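Local coordinates for threonine synthase (Brucella melitensis bv. 1, PDB 4F4F), which probably catalyses the pyridoxal-phosphate-dependent conversion of O-phospho-L-homoserine and water to L-threonine and phosphate, the final step of threonine biosynthesis, at residues A[119-124]-A[151-156]; A[85-90]-A[110-115]; A[194-199]-A[450-455]; A[168-173]-A[200-205]; A[293-298]-A[358-363]. One frame throughout, in Å; residues are numbered along the deposited sequence.

Contact 1: residues A[119-124]-A[151-156]; sequences VAMQLL and GAAIEA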
# COMPACT_ATOMS: atom_id res chain seq x y z
N VAL A 119 3.59 5.04 4.50
CA VAL A 119 3.96 6.11 3.56
C VAL A 119 2.67 6.72 3.03
O VAL A 119 2.48 7.92 3.12
CB VAL A 119 4.83 5.63 2.38
CG1 VAL A 119 5.01 6.76 1.34
CG2 VAL A 119 6.20 5.09 2.85
N ALA A 120 1.80 5.89 2.48
CA ALA A 120 0.56 6.42 1.91
C ALA A 120 -0.43 6.82 3.05
O ALA A 120 -1.08 7.83 2.94
CB ALA A 120 -0.09 5.43 0.94
N MET A 121 -0.55 6.00 4.09
CA MET A 121 -1.59 6.27 5.09
C MET A 121 -1.43 7.61 5.79
O MET A 121 -2.40 8.32 6.03
CB MET A 121 -1.64 5.20 6.17
CG MET A 121 -2.21 3.94 5.66
SD MET A 121 -4.00 3.94 5.68
CE MET A 121 -3.93 2.15 5.75
N GLN A 122 -0.19 7.94 6.13
CA GLN A 122 0.05 9.12 6.95
C GLN A 122 -0.35 10.39 6.17
O GLN A 122 -0.84 11.35 6.75
CB GLN A 122 1.52 9.16 7.39
CG GLN A 122 1.89 8.18 8.49
CD GLN A 122 1.22 8.49 9.81
OE1 GLN A 122 0.94 9.66 10.13
NE2 GLN A 122 0.92 7.44 10.59
N LEU A 123 -0.20 10.37 4.86
CA LEU A 123 -0.61 11.51 4.04
C LEU A 123 -2.10 11.44 3.72
O LEU A 123 -2.81 12.46 3.82
CB LEU A 123 0.24 11.60 2.76
CG LEU A 123 -0.04 12.80 1.83
CD1 LEU A 123 0.08 14.10 2.60
CD2 LEU A 123 0.85 12.76 0.57
N LEU A 124 -2.57 10.25 3.32
CA LEU A 124 -4.00 10.02 3.03
C LEU A 124 -4.88 10.51 4.18
O LEU A 124 -5.88 11.18 3.95
CB LEU A 124 -4.30 8.52 2.80
CG LEU A 124 -5.79 8.13 2.68
CD1 LEU A 124 -6.36 8.93 1.51
CD2 LEU A 124 -6.02 6.65 2.43
N GLY A 151 -3.02 -1.37 12.28
CA GLY A 151 -2.03 -0.54 12.91
C GLY A 151 -1.65 0.71 12.12
O GLY A 151 -1.66 1.85 12.64
N ALA A 152 -1.34 0.48 10.85
CA ALA A 152 -1.00 1.57 9.95
C ALA A 152 -2.13 2.56 9.87
O ALA A 152 -1.90 3.74 9.90
CB ALA A 152 -0.67 1.03 8.57
N ALA A 153 -3.35 2.06 9.79
CA ALA A 153 -4.53 2.94 9.67
C ALA A 153 -4.73 3.76 10.96
O ALA A 153 -4.98 4.97 10.90
CB ALA A 153 -5.81 2.12 9.36
N ILE A 154 -4.65 3.09 12.10
CA ILE A 154 -4.86 3.74 13.39
C ILE A 154 -3.79 4.79 13.71
O ILE A 154 -4.10 5.88 14.23
CB ILE A 154 -4.95 2.69 14.49
CG1 ILE A 154 -6.39 2.16 14.54
CG2 ILE A 154 -4.52 3.23 15.85
CD1 ILE A 154 -6.51 0.87 15.34
N GLU A 155 -2.55 4.50 13.36
CA GLU A 155 -1.49 5.49 13.52
C GLU A 155 -1.59 6.69 12.59
O GLU A 155 -1.04 7.75 12.89
CB GLU A 155 -0.09 4.86 13.42
CG GLU A 155 0.35 4.21 14.72
CD GLU A 155 0.59 5.23 15.85
OE1 GLU A 155 1.18 6.30 15.63
OE2 GLU A 155 0.21 4.94 16.97
N ALA A 156 -2.26 6.53 11.45
CA ALA A 156 -2.47 7.61 10.49
C ALA A 156 -3.69 8.47 10.87
O ALA A 156 -3.62 9.69 10.83
CB ALA A 156 -2.65 7.05 9.08
O HOH W 1 0.73 4.88 9.35
O HOH W 2 0.18 10.71 12.61
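The carboxamide of Gln122 is the flat group that bridges the two helices, and it works within its own plane: Glu155 O lies only 13° out of that plane. Gln122 NE2 donates to Glu155 O over 3.0 Å with a nearly straight N-H...O angle of 162°. On the acceptor side the bond is less regular, because NE2 sits above the Glu155 carbonyl plane and not on a lone pair. Two waters extend the link: water 1 accepts from NE2 and donates to Ala152 O, and water 2 donates to both OE1 and Glu155 O. OE1 also accepts from Arg126 NH1 on the same helix, so both ends of the amide are held and its flip is fixed. A bend at chi2 turns the amide toward 151-156. These helices, 117-134 and 148-157, belong to the fold type II architecture of pyridoxal-phosphate enzymes. Lys117, the predicted cofactor attachment residue, opens the first of them, with its side chain about 4 Å from that of Ala152. The segment axes come within 8.5 Å of each other and cross at -31°, with alanines lining the second helix. Met121 CB meets Ala156 CB at 3.6 Å, and Ala156 CB also reaches the Met121 carbonyl, 3.3 Å from its O. The methionine chain, likewise bent at chi2, then curls so that CG faces Ala152 CB at 4.4 Å. Its tip, CE, lies 4.0 Å from Ala153 CA and 4.1 Å from Ala153 CB, while the neighbouring helix 229-232 touches the same side chain through Arg231.

Contact 2: residues A[85-90]-A[110-115]; sequences YGTFRH and HGPTLA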
# COMPACT_ATOMS: atom_id res chain seq x y z
N TYR A 85 5.39 13.15 6.93
CA TYR A 85 6.71 12.50 6.88
C TYR A 85 7.58 12.83 8.10
O TYR A 85 8.59 12.18 8.35
CB TYR A 85 7.34 12.70 5.48
CG TYR A 85 6.40 12.02 4.51
CD1 TYR A 85 6.17 10.64 4.59
CD2 TYR A 85 5.68 12.75 3.58
CE1 TYR A 85 5.26 10.02 3.78
CE2 TYR A 85 4.77 12.12 2.74
CZ TYR A 85 4.57 10.77 2.83
OH TYR A 85 3.63 10.16 2.03
N GLY A 86 7.16 13.81 8.87
CA GLY A 86 7.73 14.06 10.20
C GLY A 86 7.47 12.89 11.14
O GLY A 86 8.17 12.74 12.14
N THR A 87 6.49 12.03 10.83
CA THR A 87 6.27 10.82 11.61
C THR A 87 7.26 9.69 11.32
O THR A 87 7.23 8.65 11.97
CB THR A 87 4.85 10.22 11.42
OG1 THR A 87 4.71 9.62 10.14
CG2 THR A 87 3.73 11.27 11.66
N PHE A 88 8.10 9.88 10.32
CA PHE A 88 9.09 8.86 9.95
C PHE A 88 10.39 9.20 10.67
O PHE A 88 10.91 10.32 10.55
CB PHE A 88 9.29 8.88 8.42
CG PHE A 88 8.29 8.06 7.68
CD1 PHE A 88 6.95 8.38 7.70
CD2 PHE A 88 8.70 6.93 6.97
CE1 PHE A 88 6.02 7.58 7.06
CE2 PHE A 88 7.79 6.14 6.31
CZ PHE A 88 6.45 6.48 6.36
N ARG A 89 10.92 8.24 11.42
CA ARG A 89 12.13 8.44 12.22
C ARG A 89 13.34 8.14 11.34
O ARG A 89 14.06 7.15 11.52
CB ARG A 89 12.13 7.50 13.42
CG ARG A 89 11.16 7.87 14.56
CD ARG A 89 9.67 7.77 14.23
NE ARG A 89 8.91 7.90 15.49
CZ ARG A 89 7.58 7.94 15.62
NH1 ARG A 89 7.06 8.04 16.83
NH2 ARG A 89 6.75 7.88 14.57
N HIS A 90 13.52 8.97 10.33
CA HIS A 90 14.70 8.92 9.50
C HIS A 90 14.72 10.18 8.71
O HIS A 90 13.70 10.54 8.09
CB HIS A 90 14.76 7.70 8.54
CG HIS A 90 16.14 7.45 8.03
ND1 HIS A 90 16.72 8.26 7.12
CD2 HIS A 90 17.10 6.51 8.40
CE1 HIS A 90 17.97 7.83 6.88
NE2 HIS A 90 18.21 6.76 7.67
N HIS A 110 10.65 3.01 8.26
CA HIS A 110 10.98 3.96 9.32
C HIS A 110 9.82 4.75 9.87
O HIS A 110 10.00 5.63 10.74
CB HIS A 110 12.12 4.85 8.87
CG HIS A 110 13.40 4.09 8.64
ND1 HIS A 110 14.25 3.81 9.63
CD2 HIS A 110 13.91 3.51 7.49
CE1 HIS A 110 15.27 3.09 9.14
NE2 HIS A 110 15.07 2.93 7.82
N GLY A 111 8.62 4.46 9.39
CA GLY A 111 7.43 5.15 9.85
C GLY A 111 6.83 4.49 11.09
O GLY A 111 7.39 3.50 11.58
N PRO A 112 5.69 5.02 11.57
CA PRO A 112 5.14 4.70 12.89
C PRO A 112 4.80 3.25 13.13
O PRO A 112 4.74 2.86 14.28
CB PRO A 112 3.86 5.54 12.95
CG PRO A 112 4.11 6.65 12.02
CD PRO A 112 4.92 6.08 10.92
N THR A 113 4.58 2.45 12.07
CA THR A 113 4.29 1.03 12.27
C THR A 113 5.29 0.09 11.61
O THR A 113 5.01 -1.10 11.42
CB THR A 113 2.83 0.62 11.85
OG1 THR A 113 2.67 0.66 10.43
CG2 THR A 113 1.79 1.47 12.57
N LEU A 114 6.46 0.64 11.26
CA LEU A 114 7.55 -0.15 10.71
C LEU A 114 7.18 -0.90 9.45
O LEU A 114 7.67 -1.99 9.18
CB LEU A 114 8.06 -1.15 11.77
CG LEU A 114 8.33 -0.57 13.16
CD1 LEU A 114 8.91 -1.65 14.08
CD2 LEU A 114 9.24 0.64 13.09
N ALA A 115 6.30 -0.31 8.65
CA ALA A 115 5.86 -0.95 7.42
C ALA A 115 5.39 0.05 6.36
O ALA A 115 4.97 1.15 6.65
CB ALA A 115 4.76 -1.97 7.70
O HOH W 3 14.10 4.52 12.14
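From CB outward, Phe88 turns its ring toward the Gly111 backbone. CB passes 4.1 Å from His110 O; over one ring face lies Gly111 N, nearest CD2 and CE2, and CE1 reaches Pro112 CD at 4.3 Å. Gly111 CA stands over that face, 3.5 Å from the ring centroid and 8° off the normal, a well-centred CH-pi contact; glycine, lacking a side chain, lets the backbone come this close. Next, Arg89 N donates to His110 O over 2.8 Å. The Arg89 side chain folds back at chi2, so that NH2 binds Thr87 O on a lone pair (2.8 Å) while resting against Pro112 CG; the guanidinium also makes a cation-pi contact with Trp437. Farther out, the edge of His90 points at the face of His110, an edge-to-face pair with centroids 4.9 Å apart and planes at 58°. Water 3 joins His110 ND1 to Arg89 O, and Glu107 OE1 is hydrogen-bonded to His110 NE2. The contact thus fastens the C-terminal end of helix 74-86 and the following loop to a loop that makes a type I beta turn from Gly111 to Leu114 and leads into helix 117-134, which begins with Lys117, the predicted cofactor lysine of this fold type II enzyme.

Contact 3: residues A[194-199]-A[450-455]; sequences SIEGNF and VLHNEL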
# COMPACT_ATOMS: atom_id res chain seq x y z
N SER A 194 -12.04 -5.83 19.32
CA SER A 194 -11.56 -7.20 19.35
C SER A 194 -12.79 -8.10 19.26
O SER A 194 -13.49 -8.32 20.26
CB SER A 194 -10.75 -7.41 20.65
OG SER A 194 -10.16 -8.69 20.76
N ILE A 195 -13.06 -8.61 18.06
CA ILE A 195 -14.26 -9.41 17.79
C ILE A 195 -14.04 -10.86 18.22
O ILE A 195 -12.99 -11.46 17.92
CB ILE A 195 -14.62 -9.33 16.27
CG1 ILE A 195 -14.72 -7.86 15.82
CG2 ILE A 195 -15.89 -10.16 15.95
CD1 ILE A 195 -15.72 -7.02 16.61
N GLU A 196 -15.01 -11.44 18.92
CA GLU A 196 -14.99 -12.85 19.29
C GLU A 196 -15.40 -13.65 18.05
O GLU A 196 -16.54 -14.11 17.91
CB GLU A 196 -15.84 -13.11 20.55
CG GLU A 196 -15.41 -12.21 21.73
CD GLU A 196 -15.53 -12.81 23.12
OE1 GLU A 196 -14.69 -13.66 23.44
OE2 GLU A 196 -16.45 -12.45 23.92
N GLY A 197 -14.44 -13.74 17.13
CA GLY A 197 -14.56 -14.42 15.84
C GLY A 197 -13.22 -14.30 15.10
O GLY A 197 -12.25 -13.75 15.63
N ASN A 198 -13.15 -14.87 13.89
CA ASN A 198 -11.90 -14.91 13.15
C ASN A 198 -11.84 -13.73 12.18
O ASN A 198 -12.74 -12.88 12.16
CB ASN A 198 -11.71 -16.27 12.44
CG ASN A 198 -12.84 -16.61 11.52
OD1 ASN A 198 -13.48 -15.73 10.93
ND2 ASN A 198 -13.10 -17.89 11.37
N PHE A 199 -10.75 -13.63 11.43
CA PHE A 199 -10.56 -12.53 10.49
C PHE A 199 -11.67 -12.47 9.46
O PHE A 199 -12.18 -11.39 9.13
CB PHE A 199 -9.20 -12.63 9.78
CG PHE A 199 -8.98 -11.56 8.73
CD1 PHE A 199 -9.14 -10.23 9.04
CD2 PHE A 199 -8.61 -11.90 7.44
CE1 PHE A 199 -8.94 -9.24 8.11
CE2 PHE A 199 -8.39 -10.91 6.48
CZ PHE A 199 -8.57 -9.58 6.81
N VAL A 450 -13.91 -5.72 23.64
CA VAL A 450 -14.31 -7.04 23.14
C VAL A 450 -15.79 -7.01 22.77
O VAL A 450 -16.62 -6.64 23.61
CB VAL A 450 -14.03 -8.12 24.20
CG1 VAL A 450 -14.50 -9.50 23.71
CG2 VAL A 450 -12.56 -8.12 24.60
N LEU A 451 -16.12 -7.41 21.54
CA LEU A 451 -17.52 -7.48 21.09
C LEU A 451 -17.77 -8.82 20.44
O LEU A 451 -16.89 -9.34 19.75
CB LEU A 451 -17.87 -6.40 20.06
CG LEU A 451 -17.70 -4.95 20.50
CD1 LEU A 451 -17.91 -4.04 19.30
CD2 LEU A 451 -18.68 -4.66 21.61
N HIS A 452 -18.97 -9.38 20.68
CA HIS A 452 -19.45 -10.52 19.94
C HIS A 452 -19.62 -10.27 18.47
O HIS A 452 -19.80 -9.12 18.02
CB HIS A 452 -20.75 -11.08 20.57
CG HIS A 452 -20.51 -11.92 21.80
ND1 HIS A 452 -21.33 -11.93 22.85
CD2 HIS A 452 -19.48 -12.79 22.12
CE1 HIS A 452 -20.86 -12.77 23.80
NE2 HIS A 452 -19.72 -13.29 23.36
N ASN A 453 -19.60 -11.36 17.71
CA ASN A 453 -19.60 -11.31 16.25
C ASN A 453 -21.05 -11.17 15.74
O ASN A 453 -21.68 -12.14 15.35
CB ASN A 453 -18.92 -12.58 15.74
CG ASN A 453 -19.04 -12.77 14.24
OD1 ASN A 453 -19.20 -11.81 13.47
ND2 ASN A 453 -18.91 -14.04 13.81
N GLU A 454 -21.61 -9.97 15.87
CA GLU A 454 -23.01 -9.70 15.50
C GLU A 454 -23.06 -8.29 14.94
O GLU A 454 -22.56 -7.34 15.58
CB GLU A 454 -23.96 -9.81 16.70
CG GLU A 454 -23.91 -11.19 17.37
CD GLU A 454 -24.76 -11.34 18.63
OE1 GLU A 454 -25.87 -10.75 18.71
OE2 GLU A 454 -24.33 -12.11 19.54
N LEU A 455 -23.69 -8.15 13.78
CA LEU A 455 -23.72 -6.86 13.09
C LEU A 455 -24.33 -5.73 13.91
O LEU A 455 -23.76 -4.65 13.94
CB LEU A 455 -24.41 -6.98 11.72
CG LEU A 455 -24.52 -5.67 10.92
CD1 LEU A 455 -23.15 -5.04 10.72
CD2 LEU A 455 -25.21 -5.95 9.59
O HOH W 4 -19.22 -13.78 18.96
O HOH W 5 -17.90 -15.87 16.09
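Strands 194-196 and 450-452 run parallel, with segment axes 4.7 Å apart at closest approach and inclined by 36°, and two backbone bonds stitch them together: Leu451 N to Ser194 O at 3.1 Å and Glu196 N to Leu451 O at 2.9 Å. The second is the more regular, its donor lying in the carbonyl plane, whereas Leu451 N sits above the plane of its acceptor. Ile195 and Leu451 share one face of the sheet. There Ile195 has CG1 anti to the carbonyl carbon and bends at chi2, bringing CD1 to Leu451 CB (4.1 Å); CG2, anti to the backbone N, reaches Asn453 CB (3.9 Å). Helices 199-211 and 455-465 cover this face, reaching Ile195 through Cys202 and Val458. On the face of Ser194 and Val450, Glu196 bends at chi2 so that its CG lies 3.5 Å from Val450 CG1. Its carboxylate is nearly coplanar with the His452 ring (6° between planes), but the angle is too poor for a hydrogen bond between OE2 and NE2, 3.4 Å apart. Beyond the strands, Glu196 O accepts from two waters: water 4 takes the N-H of Asn453 and water 5 its ND2, so solvent bridges the diverging chains. Register, parallel direction and helical cover together show the C-terminal strand 449-452 forming one edge of the five-stranded parallel sheet of this alpha/beta domain, next to strand 190-196.

Contact 4: residues A[168-173]-A[200-205]; sequences LFPNGR and DDCQNL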
# COMPACT_ATOMS: atom_id res chain seq x y z
N LEU A 168 -11.75 -3.59 13.37
CA LEU A 168 -12.14 -4.86 13.90
C LEU A 168 -11.01 -5.87 13.62
O LEU A 168 -10.53 -5.98 12.47
CB LEU A 168 -13.45 -5.32 13.23
CG LEU A 168 -14.77 -4.57 13.47
CD1 LEU A 168 -14.75 -3.13 12.99
CD2 LEU A 168 -15.92 -5.31 12.84
N PHE A 169 -10.62 -6.61 14.65
CA PHE A 169 -9.62 -7.66 14.54
C PHE A 169 -10.01 -8.85 15.40
O PHE A 169 -10.80 -8.71 16.34
CB PHE A 169 -8.25 -7.13 14.95
CG PHE A 169 -8.15 -6.68 16.38
CD1 PHE A 169 -7.77 -7.57 17.36
CD2 PHE A 169 -8.36 -5.35 16.72
CE1 PHE A 169 -7.64 -7.16 18.66
CE2 PHE A 169 -8.28 -4.95 18.05
CZ PHE A 169 -7.91 -5.85 19.01
N PRO A 170 -9.50 -10.04 15.07
CA PRO A 170 -9.99 -11.23 15.76
C PRO A 170 -9.39 -11.37 17.15
O PRO A 170 -8.16 -11.34 17.31
CB PRO A 170 -9.56 -12.38 14.86
CG PRO A 170 -8.41 -11.83 14.07
CD PRO A 170 -8.71 -10.38 13.87
N ASN A 171 -10.26 -11.54 18.14
CA ASN A 171 -9.85 -11.64 19.52
C ASN A 171 -8.85 -12.78 19.71
O ASN A 171 -9.07 -13.90 19.25
CB ASN A 171 -11.09 -11.83 20.41
CG ASN A 171 -10.75 -11.88 21.87
OD1 ASN A 171 -10.79 -12.93 22.51
ND2 ASN A 171 -10.40 -10.74 22.40
N GLY A 172 -7.72 -12.47 20.33
CA GLY A 172 -6.71 -13.46 20.67
C GLY A 172 -5.91 -14.01 19.51
O GLY A 172 -5.04 -14.87 19.73
N ARG A 173 -6.17 -13.52 18.30
CA ARG A 173 -5.56 -14.08 17.11
C ARG A 173 -4.61 -13.12 16.37
O ARG A 173 -4.09 -13.46 15.33
CB ARG A 173 -6.65 -14.64 16.19
CG ARG A 173 -6.95 -16.10 16.46
CD ARG A 173 -7.67 -16.75 15.27
NE ARG A 173 -9.10 -16.57 15.48
CZ ARG A 173 -9.87 -17.41 16.17
NH1 ARG A 173 -11.17 -17.13 16.34
NH2 ARG A 173 -9.37 -18.51 16.70
N ASP A 200 -12.07 -13.63 8.95
CA ASP A 200 -13.15 -13.68 7.98
C ASP A 200 -14.43 -13.07 8.60
O ASP A 200 -15.14 -12.29 7.95
CB ASP A 200 -13.40 -15.11 7.54
CG ASP A 200 -14.42 -15.19 6.43
OD1 ASP A 200 -14.11 -14.70 5.31
OD2 ASP A 200 -15.54 -15.72 6.66
N ASP A 201 -14.70 -13.42 9.86
CA ASP A 201 -15.84 -12.83 10.57
C ASP A 201 -15.72 -11.29 10.65
O ASP A 201 -16.71 -10.59 10.47
CB ASP A 201 -15.96 -13.37 12.00
CG ASP A 201 -16.33 -14.84 12.06
OD1 ASP A 201 -17.18 -15.29 11.26
OD2 ASP A 201 -15.77 -15.51 12.95
N CYS A 202 -14.53 -10.78 10.92
CA CYS A 202 -14.35 -9.31 10.98
C CYS A 202 -14.68 -8.67 9.62
O CYS A 202 -15.34 -7.62 9.52
CB CYS A 202 -12.92 -8.95 11.43
SG CYS A 202 -12.55 -9.48 13.11
N GLN A 203 -14.24 -9.32 8.55
CA GLN A 203 -14.48 -8.83 7.20
C GLN A 203 -15.96 -8.85 6.84
O GLN A 203 -16.46 -7.95 6.16
CB GLN A 203 -13.71 -9.67 6.20
CG GLN A 203 -12.22 -9.41 6.21
CD GLN A 203 -11.51 -10.26 5.21
OE1 GLN A 203 -11.65 -11.48 5.24
NE2 GLN A 203 -10.74 -9.64 4.33
N ASN A 204 -16.67 -9.88 7.32
CA ASN A 204 -18.10 -10.03 7.06
C ASN A 204 -18.92 -8.96 7.76
O ASN A 204 -19.88 -8.42 7.19
CB ASN A 204 -18.55 -11.45 7.44
CG ASN A 204 -18.15 -12.49 6.40
OD1 ASN A 204 -17.97 -12.15 5.25
ND2 ASN A 204 -18.04 -13.75 6.79
N LEU A 205 -18.51 -8.58 8.97
CA LEU A 205 -19.15 -7.50 9.69
C LEU A 205 -18.93 -6.17 9.00
O LEU A 205 -19.83 -5.32 8.96
CB LEU A 205 -18.64 -7.43 11.13
CG LEU A 205 -18.99 -8.64 11.99
CD1 LEU A 205 -18.00 -8.70 13.15
CD2 LEU A 205 -20.43 -8.58 12.50
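Apolar contact carries most of this interface. Leu168 points from its strand toward helix 200-205; CG anti to the carbonyl carbon and a chi2 of 62° together bring the CD2 branch to 3.8 Å from Leu205 CB; the two leucines cross at about a right angle, and Leu205 CD1 also meets CD2. Nearer the backbone, Leu168 CB faces Cys202 CB at 4.1 Å. A second kind of contact is sulfur against backbone. Cys202 SG, also anti to its carbonyl carbon (chi1 -64°), lies 3.5 Å from Phe169 C and 3.7 Å from Pro170 N, with Pro170 CD at 4.0 Å, so the thiol rests at the peptide link into the proline. Polar side chains contribute little: Arg173 NH1 and Asp201 OD2 have opposite charges but stay 5.9 Å apart, too far for contact, though a weak attraction may remain. In the backbone geometry, strand 168-170 and the helix run nearly antiparallel (158°), their axes 7.5 Å apart, as expected for a helix laid on a parallel sheet. Phe169 points away from this helix and is touched by helix 176-183, which forms the beta-alpha-beta crossover from strand 163-170 to strand 190-196. Since the peptide nitrogen of Pro170 carries no hydrogen and no hydrogen bonds link the segments, the chemistry implies that burial and shape fit, and not directed polar bonds, hold helix to strand.

Contact 5: residues A[293-298]-A[358-363]; sequences RTLESG and AIRSEF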
# COMPACT_ATOMS: atom_id res chain seq x y z
N ARG A 293 2.16 -16.25 -12.47
CA ARG A 293 1.52 -17.10 -13.46
C ARG A 293 0.90 -16.28 -14.59
O ARG A 293 0.90 -16.71 -15.75
CB ARG A 293 0.46 -17.99 -12.84
CG ARG A 293 1.05 -19.02 -11.88
CD ARG A 293 -0.02 -19.92 -11.27
NE ARG A 293 -0.80 -19.33 -10.16
CZ ARG A 293 -2.08 -18.94 -10.24
NH1 ARG A 293 -2.73 -18.99 -11.40
NH2 ARG A 293 -2.69 -18.49 -9.16
N THR A 294 0.35 -15.12 -14.24
CA THR A 294 -0.24 -14.24 -15.24
C THR A 294 0.80 -13.75 -16.21
O THR A 294 0.58 -13.78 -17.41
CB THR A 294 -0.98 -13.02 -14.59
OG1 THR A 294 -2.07 -13.51 -13.81
CG2 THR A 294 -1.51 -12.09 -15.69
N LEU A 295 1.95 -13.29 -15.72
CA LEU A 295 2.98 -12.84 -16.66
C LEU A 295 3.51 -14.01 -17.53
O LEU A 295 3.86 -13.81 -18.71
CB LEU A 295 4.15 -12.12 -15.96
CG LEU A 295 4.04 -10.62 -15.61
CD1 LEU A 295 4.51 -9.81 -16.82
CD2 LEU A 295 2.65 -10.19 -15.13
N GLU A 296 3.59 -15.21 -16.96
CA GLU A 296 4.09 -16.37 -17.72
C GLU A 296 3.12 -16.80 -18.82
O GLU A 296 3.55 -17.16 -19.94
CB GLU A 296 4.26 -17.58 -16.81
CG GLU A 296 5.33 -17.46 -15.74
CD GLU A 296 5.36 -18.69 -14.84
OE1 GLU A 296 4.32 -19.36 -14.63
OE2 GLU A 296 6.45 -18.98 -14.33
N SER A 297 1.83 -16.83 -18.50
CA SER A 297 0.84 -17.47 -19.36
C SER A 297 -0.24 -16.56 -19.93
O SER A 297 -0.93 -16.93 -20.87
CB SER A 297 0.15 -18.59 -18.58
OG SER A 297 -0.71 -18.04 -17.60
N GLY A 298 -0.44 -15.41 -19.31
CA GLY A 298 -1.64 -14.61 -19.59
C GLY A 298 -2.90 -15.01 -18.82
O GLY A 298 -3.92 -14.33 -18.91
N ALA A 358 2.07 -5.76 -24.00
CA ALA A 358 2.34 -4.45 -23.40
C ALA A 358 2.76 -4.61 -21.94
O ALA A 358 3.65 -3.92 -21.48
CB ALA A 358 1.13 -3.54 -23.51
N ILE A 359 2.12 -5.53 -21.21
CA ILE A 359 2.48 -5.76 -19.80
C ILE A 359 3.89 -6.30 -19.73
O ILE A 359 4.73 -5.81 -18.97
CB ILE A 359 1.45 -6.69 -19.09
CG1 ILE A 359 0.14 -5.92 -18.89
CG2 ILE A 359 2.01 -7.17 -17.76
CD1 ILE A 359 -1.09 -6.81 -18.65
N ARG A 360 4.17 -7.27 -20.59
CA ARG A 360 5.48 -7.93 -20.55
C ARG A 360 6.64 -7.02 -20.98
O ARG A 360 7.80 -7.26 -20.60
CB ARG A 360 5.48 -9.18 -21.40
CG ARG A 360 4.63 -10.29 -20.83
CD ARG A 360 4.44 -11.35 -21.92
NE ARG A 360 3.94 -12.60 -21.36
CZ ARG A 360 3.43 -13.59 -22.07
NH1 ARG A 360 3.32 -13.50 -23.38
NH2 ARG A 360 2.99 -14.68 -21.44
N SER A 361 6.31 -5.99 -21.76
CA SER A 361 7.31 -5.05 -22.21
C SER A 361 7.82 -4.16 -21.09
O SER A 361 8.90 -3.58 -21.22
CB SER A 361 6.78 -4.18 -23.37
OG SER A 361 5.98 -3.14 -22.90
N GLU A 362 7.04 -4.02 -20.01
CA GLU A 362 7.44 -3.16 -18.91
C GLU A 362 7.59 -3.85 -17.54
O GLU A 362 8.22 -3.27 -16.64
CB GLU A 362 6.42 -2.02 -18.79
CG GLU A 362 6.25 -1.24 -20.11
CD GLU A 362 5.53 0.07 -19.84
OE1 GLU A 362 4.36 0.18 -20.18
OE2 GLU A 362 6.13 0.95 -19.21
N PHE A 363 7.05 -5.06 -17.41
CA PHE A 363 7.02 -5.79 -16.14
C PHE A 363 7.57 -7.19 -16.33
O PHE A 363 7.42 -7.77 -17.41
CB PHE A 363 5.58 -5.94 -15.59
CG PHE A 363 4.92 -4.65 -15.20
CD1 PHE A 363 4.27 -3.87 -16.15
CD2 PHE A 363 4.93 -4.22 -13.88
CE1 PHE A 363 3.69 -2.68 -15.82
CE2 PHE A 363 4.31 -3.03 -13.52
CZ PHE A 363 3.70 -2.26 -14.48
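An extended chain from CG to NE carries the guanidinium of Arg360 out to the end of helix 290-297, while Leu295, bent at chi2 (-87°), swings its methyls back toward helix 353-362. Arg360 takes hold of one oxygen side-on: NE donates to Leu295 O over 2.9 Å and NH2 to the same Leu295 O over 3.0 Å. Leu295 O lies 3° from the guanidinium plane, so the group meets it edge-on; NE approaches in the carbonyl plane, whereas NH2 comes from above it. Because this carbonyl stands near the C-terminal end of its helix, the positive charge would probably be favoured there. The apolar half of the contact centres on Leu295 CD1, which sits 3.8 Å from Ile359 CG2 and 4.0 Å from Arg360 CG; the same methyl touches a carbonyl, 3.6 Å from Phe363 O. Farther along, Gly298, with positive phi, leaves the helix. Phe363 leads into strand 363-367, an edge strand of the mixed sheet, and its side chain lies about 4 Å from that of Phe262, which binds pyridoxal phosphate. The segments cross steeply, at -112°, with axes 10.3 Å apart. Such a helix-helix crossing, with an arginine gripping a carbonyl near the C-terminal end of the other helix, belongs to the cofactor-binding part of the fold, though the phosphate-bearing ligand itself is about 10 Å from Phe363.

In the fold
From the N terminus, contact 2 comes first, closing a short loop that contains strands 96-100 and 103-107 of the mixed sheet. Contact 1 follows in series, closing the loop from helix 117-134 through strand 139-144 to helix 148-157; it touches contact 2 through Val119 and Tyr85. The next strand, 163-170, opens contact 4, which closes on helix 199-211. Before it closes, strand 190-196 has opened contact 3, so the two cross; they share the parallel sheet and meet through Asn171. Contact 3 spans some 250 residues to strand 449-452, and contact 5 is nested within that long loop, joining two helices about 18 Å away at nearest atoms.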